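Local coordinates for protein putative NAD dependent dehydrogenase (Micromonospora echinospora, PDB 6NOR) that binds NAD and probably acts as an NAD-dependent oxidoreductase in the biosynthesis of the aminoglycoside gentamicin, at residues L51-D56 with G70-T75; E79-D84 with A108-L113; V218-R223 with Y348-D353. One frame throughout, in Å; residues are numbered along the deposited sequence.

Overall arrangement
Taken from the N terminus, the three contacts follow one another in series, and none crosses or encloses another. Interaction 1 closes the short loop of a beta-alpha-beta unit, bringing strand 72-74 beside strand 49-55 at one margin of the parallel Rossmann sheet. Interaction 2 opens just afterwards, on helix 77-81, and reaches to the start of strand 111-114 in the same sheet. The two touch: R52 forms a salt bridge with D83, and W53 packs on A80. Interaction 3, with its centre about 41 Å from that of interaction 1, closes a much longer loop, laying helix 334-353 against strand 215-223 of the mixed sheet.

Interaction 1: L51-D56 with G70-T75; sequences LRWVVD and GARVTT. With NAD (nicotinamide-adenine-dinucleotide), chain G.
W53 and R72 extend side by side from neighbouring strands and point the same way. R72 CB sits over the six-membered ring of W53, 3.8 Å from its centroid, in a CH-pi contact. Farther out, the R72 chain bends at chi3 (70°) and sets the guanidinium with one face on the W53 edge atom CH2, which lies over its centre, 3.5 Å from R72 CZ; the two planes are 34° apart. T74 meets the indole obliquely, with its CG2 3.6 Å from W53 CE3, and the same methyl touches V55 CG2. W53 NE1 hydrogen-bonds to D83 OD2. These strands, 49-55 and 72-74, are the parallel pair of a beta-alpha-beta unit in the NAD-binding Rossmann fold, joined through helix 59-69. R72 N donates to R52 O and V54 N to R72 O; T74 N bonds to V54 O, and D56 N to T74 O. Beyond the last rung, D56 directs its carboxylate at the adenosine ribose of NAD: O2B donates to D56 OD1 (2.6 Å) and O3B to D56 OD2 (2.7 Å). The backbone amides of D58 and G32 also bond to OD1 and OD2, respectively, so that each oxygen has two partners, which helps fix the carboxylate's rotation.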
loop_
_atom_site.group_PDB
_atom_site.type_symbol
_atom_site.label_atom_id
_atom_site.label_comp_id
_atom_site.label_asym_id
_atom_site.label_seq_id
_atom_site.Cartn_x
_atom_site.Cartn_y
_atom_site.Cartn_z
ATOM N N LEU A 51 24.376 -15.880 31.015
ATOM C CA LEU A 51 23.717 -17.136 30.640
ATOM C C LEU A 51 24.546 -18.303 31.116
ATOM O O LEU A 51 25.566 -18.628 30.528
ATOM C CB LEU A 51 23.495 -17.238 29.121
ATOM C CG LEU A 51 22.850 -18.566 28.680
ATOM C CD1 LEU A 51 21.484 -18.775 29.314
ATOM C CD2 LEU A 51 22.754 -18.715 27.174
ATOM N N ARG A 52 24.101 -18.942 32.186
ATOM C CA ARG A 52 24.885 -20.005 32.809
ATOM C C ARG A 52 24.497 -21.401 32.336
ATOM O O ARG A 52 25.358 -22.261 32.141
ATOM C CB ARG A 52 24.759 -19.903 34.320
ATOM C CG ARG A 52 25.208 -18.550 34.823
ATOM C CD ARG A 52 25.218 -18.492 36.335
ATOM N NE ARG A 52 26.065 -19.519 36.935
ATOM C CZ ARG A 52 27.367 -19.379 37.159
ATOM N NH1 ARG A 52 27.976 -18.250 36.829
ATOM N NH2 ARG A 52 28.061 -20.372 37.708
ATOM N N TRP A 53 23.204 -21.618 32.121
ATOM C CA TRP A 53 22.720 -22.947 31.781
ATOM C C TRP A 53 21.709 -22.931 30.645
ATOM O O TRP A 53 20.870 -22.044 30.568
ATOM C CB TRP A 53 22.084 -23.605 33.005
ATOM C CG TRP A 53 23.015 -23.916 34.138
ATOM C CD1 TRP A 53 23.313 -23.109 35.182
ATOM C CD2 TRP A 53 23.746 -25.133 34.347
ATOM N NE1 TRP A 53 24.188 -23.735 36.032
ATOM C CE2 TRP A 53 24.474 -24.980 35.538
ATOM C CE3 TRP A 53 23.864 -26.330 33.635
ATOM C CZ2 TRP A 53 25.303 -25.984 36.051
ATOM C CZ3 TRP A 53 24.686 -27.337 34.146
ATOM C CH2 TRP A 53 25.392 -27.153 35.343
ATOM N N VAL A 54 21.836 -23.918 29.766
ATOM C CA VAL A 54 20.790 -24.368 28.879
ATOM C C VAL A 54 20.330 -25.732 29.389
ATOM O O VAL A 54 21.141 -26.642 29.543
ATOM C CB VAL A 54 21.273 -24.488 27.423
ATOM C CG1 VAL A 54 20.172 -25.011 26.536
ATOM C CG2 VAL A 54 21.728 -23.157 26.910
ATOM N N VAL A 55 19.043 -25.850 29.705
ATOM C CA VAL A 55 18.432 -27.117 30.101
ATOM C C VAL A 55 17.577 -27.619 28.959
ATOM O O VAL A 55 16.752 -26.868 28.442
ATOM C CB VAL A 55 17.556 -26.971 31.358
ATOM C CG1 VAL A 55 17.007 -28.352 31.803
ATOM C CG2 VAL A 55 18.337 -26.319 32.495
ATOM N N ASP A 56 17.780 -28.866 28.543
ATOM C CA ASP A 56 16.980 -29.454 27.463
ATOM C C ASP A 56 16.980 -30.961 27.601
ATOM O O ASP A 56 17.988 -31.543 27.972
ATOM C CB ASP A 56 17.503 -29.059 26.078
ATOM C CG ASP A 56 16.407 -29.116 24.982
ATOM O OD1 ASP A 56 15.962 -30.223 24.612
ATOM O OD2 ASP A 56 15.995 -28.049 24.476
ATOM N N GLY A 70 28.457 -20.112 25.221
ATOM C CA GLY A 70 29.396 -20.429 26.275
ATOM C C GLY A 70 28.734 -20.771 27.593
ATOM O O GLY A 70 29.298 -20.525 28.653
ATOM N N ALA A 71 27.539 -21.344 27.530
ATOM C CA ALA A 71 26.847 -21.783 28.731
ATOM C C ALA A 71 27.197 -23.219 29.044
ATOM O O ALA A 71 27.826 -23.889 28.241
ATOM C CB ALA A 71 25.343 -21.625 28.560
ATOM N N ARG A 72 26.793 -23.696 30.216
ATOM C CA ARG A 72 26.805 -25.139 30.493
ATOM C C ARG A 72 25.505 -25.796 30.029
ATOM O O ARG A 72 24.467 -25.150 29.946
ATOM C CB ARG A 72 27.028 -25.399 31.982
ATOM C CG ARG A 72 28.422 -24.946 32.424
ATOM C CD ARG A 72 28.647 -25.107 33.901
ATOM N NE ARG A 72 28.752 -26.509 34.277
ATOM C CZ ARG A 72 28.859 -26.916 35.535
ATOM N NH1 ARG A 72 28.952 -28.205 35.818
ATOM N NH2 ARG A 72 28.884 -26.016 36.505
ATOM N N VAL A 73 25.562 -27.081 29.727
ATOM C CA VAL A 73 24.380 -27.776 29.264
ATOM C C VAL A 73 24.022 -28.901 30.220
ATOM O O VAL A 73 24.900 -29.554 30.766
ATOM C CB VAL A 73 24.583 -28.321 27.843
ATOM C CG1 VAL A 73 25.899 -29.054 27.736
ATOM C CG2 VAL A 73 23.426 -29.207 27.429
ATOM N N THR A 74 22.725 -29.099 30.444
ATOM C CA THR A 74 22.249 -30.201 31.270
ATOM C C THR A 74 20.884 -30.693 30.789
ATOM O O THR A 74 20.202 -30.014 30.036
ATOM C CB THR A 74 22.135 -29.805 32.745
ATOM O OG1 THR A 74 21.611 -30.910 33.491
ATOM C CG2 THR A 74 21.192 -28.635 32.910
ATOM N N THR A 75 20.505 -31.881 31.238
ATOM C CA THR A 75 19.218 -32.451 30.901
ATOM C C THR A 75 18.344 -32.454 32.134
ATOM O O THR A 75 17.187 -32.833 32.085
ATOM C CB THR A 75 19.352 -33.879 30.347
ATOM O OG1 THR A 75 20.066 -34.682 31.285
ATOM C CG2 THR A 75 20.118 -33.872 29.047
HETATM P PA NAD G . 10.535 -26.124 20.022
HETATM O O1A NAD G . 9.902 -27.495 19.682
HETATM O O2A NAD G . 11.300 -25.528 18.903
HETATM O O5B NAD G . 11.501 -26.296 21.247
HETATM C C5B NAD G . 11.029 -26.976 22.396
HETATM C C4B NAD G . 12.298 -27.390 23.188
HETATM O O4B NAD G . 11.994 -27.767 24.396
HETATM C C3B NAD G . 12.919 -28.596 22.521
HETATM O O3B NAD G . 14.258 -28.367 22.392
HETATM C C2B NAD G . 12.647 -29.762 23.510
HETATM O O2B NAD G . 13.745 -30.739 23.398
HETATM C C1B NAD G . 12.704 -29.171 24.634
HETATM N N9A NAD G . 11.943 -29.828 25.679
HETATM C C8A NAD G . 10.801 -30.540 25.607
HETATM N N7A NAD G . 10.462 -30.906 26.868
HETATM C C5A NAD G . 11.386 -30.428 27.704
HETATM C C6A NAD G . 11.534 -30.517 29.056
HETATM N N6A NAD G . 10.702 -31.160 29.946
HETATM N N1A NAD G . 12.557 -29.926 29.655
HETATM C C2A NAD G . 13.479 -29.251 28.926
HETATM N N3A NAD G . 13.337 -29.172 27.581
HETATM C C4A NAD G . 12.296 -29.750 26.972
HETATM O O3 NAD G . 9.376 -25.189 20.459
HETATM P PN NAD G . 9.371 -23.597 20.519
HETATM O O1N NAD G . 10.664 -22.991 20.958
HETATM O O2N NAD G . 8.937 -23.040 19.174
HETATM O O5D NAD G . 8.276 -23.227 21.590
HETATM C C5D NAD G . 8.558 -23.302 22.974
HETATM C C4D NAD G . 7.618 -22.344 23.733
HETATM O O4D NAD G . 7.715 -21.114 23.314
HETATM C C3D NAD G . 6.132 -22.740 23.489
HETATM O O3D NAD G . 5.469 -22.601 24.613
HETATM C C2D NAD G . 5.662 -21.758 22.394
HETATM O O2D NAD G . 4.185 -21.581 22.485
HETATM C C1D NAD G . 6.309 -20.661 22.672
HETATM N N1N NAD G . 6.548 -19.853 21.514
HETATM C C2N NAD G . 6.413 -18.474 21.630
HETATM C C3N NAD G . 6.632 -17.635 20.536
HETATM C C7N NAD G . 6.440 -16.123 20.744
HETATM O O7N NAD G . 6.527 -15.384 19.834
HETATM N N7N NAD G . 6.124 -15.634 22.041
HETATM C C4N NAD G . 6.978 -18.144 19.305
HETATM C C5N NAD G . 7.125 -19.526 19.182
HETATM C C6N NAD G . 6.904 -20.380 20.296
HETATM O O HOH W 1 27.978 -22.976 36.584
#

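Interaction 2: E79-D84 with A108-L113; sequences EALADD and AGRNVL
The guanidinium of R110 has the side chain of L81 over one face, the methyl CD2 lying 4.2 Å above the plane and offset toward the rim. At its edge, in the plane, are the carbonyl oxygens of D83 and A108. R110 NH2 donates to D83 O at 2.9 Å, although the bond is bent (131° at the hydrogen) and the nitrogen stands above the carbonyl plane instead of on a lone pair. The same nitrogen lies 2.7 Å from L81 O, in a bond that is weak because its angle is only 123°. The other terminal nitrogen, NH1, turns back to its own segment and donates to A108 O at 3.0 Å, close to the guanidinium plane. A bend at chi2 (70°) helps bring the group to these carbonyls, and with NE bonded to V86 O, partners on all three nitrogens hold its rotation. A positive group thus gathers the carbonyl oxygens of L81, D83, A108 and V86. The carboxylate of D84 contributes charge alone: its OD1 is 4.6 Å from R110 NH2 and well out of the plane. A thinner apolar contact runs alongside, with L81 CD2 4.2 Å from A108 CB. G109, with positive phi, closes helix 98-107 in a Schellman motif, and R110 follows directly. The contact therefore joins helix 77-81 and the loop that follows it to the turn between helix 98-107 and strand 111-114 of the Rossmann domain; L81 also packs on Q104, and R110 on V105, of helix 98-107.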
loop_
_atom_site.group_PDB
_atom_site.type_symbol
_atom_site.label_atom_id
_atom_site.label_comp_id
_atom_site.label_asym_id
_atom_site.label_seq_id
_atom_site.Cartn_x
_atom_site.Cartn_y
_atom_site.Cartn_z
ATOM N N GLU A 79 20.004 -29.625 38.214
ATOM C CA GLU A 79 21.412 -29.287 38.189
ATOM C C GLU A 79 21.574 -27.764 38.092
ATOM O O GLU A 79 22.364 -27.167 38.819
ATOM C CB GLU A 79 22.121 -29.996 37.035
ATOM C CG GLU A 79 23.622 -29.817 37.066
ATOM C CD GLU A 79 24.355 -30.694 36.071
ATOM O OE1 GLU A 79 25.600 -30.713 36.104
ATOM O OE2 GLU A 79 23.696 -31.359 35.253
ATOM N N ALA A 80 20.787 -27.137 37.221
ATOM C CA ALA A 80 20.839 -25.692 37.041
ATOM C C ALA A 80 20.340 -24.962 38.272
ATOM O O ALA A 80 20.817 -23.876 38.587
ATOM C CB ALA A 80 20.016 -25.270 35.815
ATOM N N LEU A 81 19.360 -25.544 38.953
ATOM C CA LEU A 81 18.785 -24.923 40.131
ATOM C C LEU A 81 19.698 -25.127 41.349
ATOM O O LEU A 81 19.497 -24.514 42.393
ATOM C CB LEU A 81 17.400 -25.489 40.418
ATOM C CG LEU A 81 16.292 -25.095 39.430
ATOM C CD1 LEU A 81 15.011 -25.891 39.686
ATOM C CD2 LEU A 81 16.007 -23.598 39.484
ATOM N N ALA A 82 20.692 -25.995 41.212
ATOM C CA ALA A 82 21.653 -26.209 42.287
ATOM C C ALA A 82 22.745 -25.152 42.204
ATOM O O ALA A 82 23.564 -25.011 43.105
ATOM C CB ALA A 82 22.243 -27.592 42.211
ATOM N N ASP A 83 22.738 -24.414 41.103
ATOM C CA ASP A 83 23.656 -23.312 40.894
ATOM C C ASP A 83 23.077 -22.070 41.542
ATOM O O ASP A 83 22.118 -21.499 41.047
ATOM C CB ASP A 83 23.881 -23.103 39.400
ATOM C CG ASP A 83 24.897 -22.013 39.086
ATOM O OD1 ASP A 83 25.148 -21.136 39.935
ATOM O OD2 ASP A 83 25.414 -22.017 37.946
ATOM N N ASP A 84 23.682 -21.635 42.635
ATOM C CA ASP A 84 23.199 -20.472 43.366
ATOM C C ASP A 84 23.251 -19.150 42.588
ATOM O O ASP A 84 22.595 -18.188 42.973
ATOM C CB ASP A 84 23.992 -20.317 44.667
ATOM C CG ASP A 84 23.630 -21.373 45.698
ATOM O OD1 ASP A 84 22.612 -22.065 45.495
ATOM O OD2 ASP A 84 24.354 -21.511 46.712
ATOM N N ALA A 108 11.928 -23.127 44.144
ATOM C CA ALA A 108 13.361 -23.031 44.418
ATOM C C ALA A 108 13.777 -21.582 44.596
ATOM O O ALA A 108 14.960 -21.278 44.718
ATOM C CB ALA A 108 14.166 -23.676 43.293
ATOM N N GLY A 109 12.797 -20.688 44.580
ATOM C CA GLY A 109 13.021 -19.282 44.858
ATOM C C GLY A 109 13.625 -18.482 43.727
ATOM O O GLY A 109 14.305 -17.496 43.957
ATOM N N ARG A 110 13.374 -18.902 42.499
ATOM C CA ARG A 110 13.893 -18.187 41.334
ATOM C C ARG A 110 12.835 -17.398 40.580
ATOM O O ARG A 110 11.678 -17.802 40.493
ATOM C CB ARG A 110 14.549 -19.166 40.374
ATOM C CG ARG A 110 16.022 -19.230 40.500
ATOM C CD ARG A 110 16.436 -19.885 41.798
ATOM N NE ARG A 110 17.773 -20.434 41.648
ATOM C CZ ARG A 110 18.271 -21.402 42.390
ATOM N NH1 ARG A 110 17.540 -21.929 43.351
ATOM N NH2 ARG A 110 19.495 -21.844 42.163
ATOM N N ASN A 111 13.251 -16.272 40.019
ATOM C CA ASN A 111 12.397 -15.518 39.113
ATOM C C ASN A 111 12.230 -16.292 37.823
ATOM O O ASN A 111 13.117 -17.048 37.439
ATOM C CB ASN A 111 12.990 -14.152 38.832
ATOM C CG ASN A 111 13.265 -13.380 40.087
ATOM O OD1 ASN A 111 12.404 -12.657 40.589
ATOM N ND2 ASN A 111 14.472 -13.531 40.611
ATOM N N VAL A 112 11.095 -16.121 37.156
ATOM C CA VAL A 112 10.825 -16.929 35.989
ATOM C C VAL A 112 10.023 -16.173 34.915
ATOM O O VAL A 112 9.079 -15.456 35.203
ATOM C CB VAL A 112 10.098 -18.249 36.400
ATOM C CG1 VAL A 112 8.697 -17.983 36.859
ATOM C CG2 VAL A 112 10.118 -19.267 35.263
ATOM N N LEU A 113 10.473 -16.318 33.675
ATOM C CA LEU A 113 9.753 -15.870 32.499
ATOM C C LEU A 113 9.267 -17.107 31.776
ATOM O O LEU A 113 10.078 -17.903 31.337
ATOM C CB LEU A 113 10.651 -15.028 31.586
ATOM C CG LEU A 113 10.206 -14.745 30.148
ATOM C CD1 LEU A 113 8.835 -14.116 30.118
ATOM C CD2 LEU A 113 11.192 -13.839 29.421
#

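Interaction 3: V218-R223 with Y348-D353; sequences VTACTR and YRSAAD
Helix 334-353 lies across strand 215-223 of the mixed sheet in the C-terminal part of this enzyme, and S350 and A351 are the residues through which it meets A220. The short segments cross at -63°, their axes approaching to 6.1 Å, a separation that the small residues at the crossing make possible. S350 carries its hydroxyl anti to the backbone N (chi1 173°), which turns OG onto the strand. There it accepts a hydrogen bond from A220 N at 2.9 Å, somewhat bent at 137°, while T219 CA lies 3.2 Å from the same oxygen. A mixed sheet with helices packed on it is characteristic of the C-terminal domain of the GFO/IDH/MocA family, and the contact belongs to that layering. S350 OG is also bonded to R355 O, in the segment leading to strand 357-358 of the same sheet. With an alanine here the hydroxyl is gone, and A220 N and R355 O would probably each lose a partner. One residue on, A351 CA makes a CA-H...O contact of 3.3 Å with A220 O, and its methyl rests 4.3 Å from A220 CB. The A351 methyl also approaches T222, 3.9 Å from OG1 and 4.0 Å from CG2. The alternate residues T219, C221 and R223, whose side chains start away from the helix, pack on T219, I246 and E240 of the second subunit.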
loop_
_atom_site.group_PDB
_atom_site.type_symbol
_atom_site.label_atom_id
_atom_site.label_comp_id
_atom_site.label_asym_id
_atom_site.label_seq_id
_atom_site.Cartn_x
_atom_site.Cartn_y
_atom_site.Cartn_z
ATOM N N VAL A 218 -18.002 -14.211 25.203
ATOM C CA VAL A 218 -17.167 -14.718 24.137
ATOM C C VAL A 218 -17.988 -15.639 23.248
ATOM O O VAL A 218 -18.835 -16.387 23.732
ATOM C CB VAL A 218 -15.938 -15.484 24.694
ATOM C CG1 VAL A 218 -15.143 -16.102 23.591
ATOM C CG2 VAL A 218 -15.032 -14.552 25.483
ATOM N N THR A 219 -17.759 -15.559 21.941
ATOM C CA THR A 219 -18.306 -16.511 20.985
ATOM C C THR A 219 -17.164 -16.970 20.088
ATOM O O THR A 219 -16.299 -16.189 19.753
ATOM C CB THR A 219 -19.432 -15.888 20.139
ATOM O OG1 THR A 219 -20.258 -15.057 20.967
ATOM C CG2 THR A 219 -20.278 -16.958 19.499
ATOM N N ALA A 220 -17.142 -18.231 19.698
ATOM C CA ALA A 220 -16.018 -18.725 18.920
ATOM C C ALA A 220 -16.396 -19.843 17.971
ATOM O O ALA A 220 -17.326 -20.582 18.209
ATOM C CB ALA A 220 -14.886 -19.201 19.840
ATOM N N CYS A 221 -15.632 -19.952 16.900
ATOM C CA CYS A 221 -15.779 -21.009 15.942
ATOM C C CYS A 221 -14.382 -21.554 15.641
ATOM O O CYS A 221 -13.444 -20.779 15.521
ATOM C CB CYS A 221 -16.466 -20.465 14.670
ATOM S SG CYS A 221 -17.415 -21.663 13.759
ATOM N N THR A 222 -14.227 -22.876 15.554
ATOM C CA THR A 222 -12.952 -23.481 15.158
ATOM C C THR A 222 -13.114 -24.580 14.118
ATOM O O THR A 222 -14.149 -25.217 14.039
ATOM C CB THR A 222 -12.203 -24.097 16.365
ATOM O OG1 THR A 222 -12.988 -25.153 16.922
ATOM C CG2 THR A 222 -11.934 -23.067 17.440
ATOM N N ARG A 223 -12.076 -24.807 13.326
ATOM C CA ARG A 223 -12.033 -25.971 12.436
ATOM C C ARG A 223 -10.669 -26.618 12.458
ATOM O O ARG A 223 -9.666 -25.958 12.626
ATOM C CB ARG A 223 -12.351 -25.608 10.984
ATOM C CG ARG A 223 -13.706 -25.009 10.744
ATOM C CD ARG A 223 -14.840 -26.022 10.759
ATOM N NE ARG A 223 -16.138 -25.339 10.737
ATOM C CZ ARG A 223 -16.804 -24.975 11.833
ATOM N NH1 ARG A 223 -16.303 -25.234 13.034
ATOM N NH2 ARG A 223 -17.969 -24.353 11.736
ATOM N N TYR A 348 -13.025 -21.819 23.745
ATOM C CA TYR A 348 -13.087 -23.247 23.436
ATOM C C TYR A 348 -14.430 -23.873 23.852
ATOM O O TYR A 348 -14.960 -24.751 23.180
ATOM C CB TYR A 348 -11.933 -24.000 24.116
ATOM C CG TYR A 348 -10.631 -23.962 23.344
ATOM C CD1 TYR A 348 -10.535 -24.514 22.062
ATOM C CD2 TYR A 348 -9.491 -23.374 23.889
ATOM C CE1 TYR A 348 -9.338 -24.485 21.364
ATOM C CE2 TYR A 348 -8.293 -23.349 23.202
ATOM C CZ TYR A 348 -8.217 -23.901 21.949
ATOM O OH TYR A 348 -7.026 -23.860 21.269
ATOM N N ARG A 349 -14.981 -23.422 24.961
ATOM C CA ARG A 349 -16.302 -23.894 25.347
ATOM C C ARG A 349 -17.366 -23.453 24.353
ATOM O O ARG A 349 -18.188 -24.256 23.937
ATOM C CB ARG A 349 -16.656 -23.412 26.747
ATOM C CG ARG A 349 -16.011 -24.261 27.816
ATOM C CD ARG A 349 -16.201 -23.629 29.160
ATOM N NE ARG A 349 -17.600 -23.283 29.367
ATOM C CZ ARG A 349 -18.006 -22.370 30.238
ATOM N NH1 ARG A 349 -17.102 -21.713 30.965
ATOM N NH2 ARG A 349 -19.303 -22.114 30.375
ATOM N N SER A 350 -17.331 -22.176 23.973
ATOM C CA SER A 350 -18.256 -21.629 22.984
ATOM C C SER A 350 -18.192 -22.361 21.662
ATOM O O SER A 350 -19.211 -22.615 21.042
ATOM C CB SER A 350 -17.968 -20.146 22.761
ATOM O OG SER A 350 -18.748 -19.628 21.703
ATOM N N ALA A 351 -16.994 -22.708 21.223
ATOM C CA ALA A 351 -16.865 -23.400 19.950
ATOM C C ALA A 351 -17.430 -24.811 20.068
ATOM O O ALA A 351 -17.979 -25.352 19.123
ATOM C CB ALA A 351 -15.395 -23.442 19.492
ATOM N N ALA A 352 -17.284 -25.412 21.240
ATOM C CA ALA A 352 -17.685 -26.799 21.399
ATOM C C ALA A 352 -19.206 -26.971 21.360
ATOM O O ALA A 352 -19.695 -27.938 20.789
ATOM C CB ALA A 352 -17.111 -27.375 22.690
ATOM N N ASP A 353 -19.962 -26.042 21.936
ATOM C CA ASP A 353 -21.408 -26.241 21.984
ATOM C C ASP A 353 -22.272 -25.190 21.272
ATOM O O ASP A 353 -23.499 -25.231 21.375
ATOM C CB ASP A 353 -21.861 -26.368 23.435
ATOM C CG ASP A 353 -21.340 -25.266 24.302
ATOM O OD1 ASP A 353 -21.220 -24.129 23.813
ATOM O OD2 ASP A 353 -21.053 -25.542 25.482
HETATM O O HOH W 2 -16.553 -24.463 16.056
#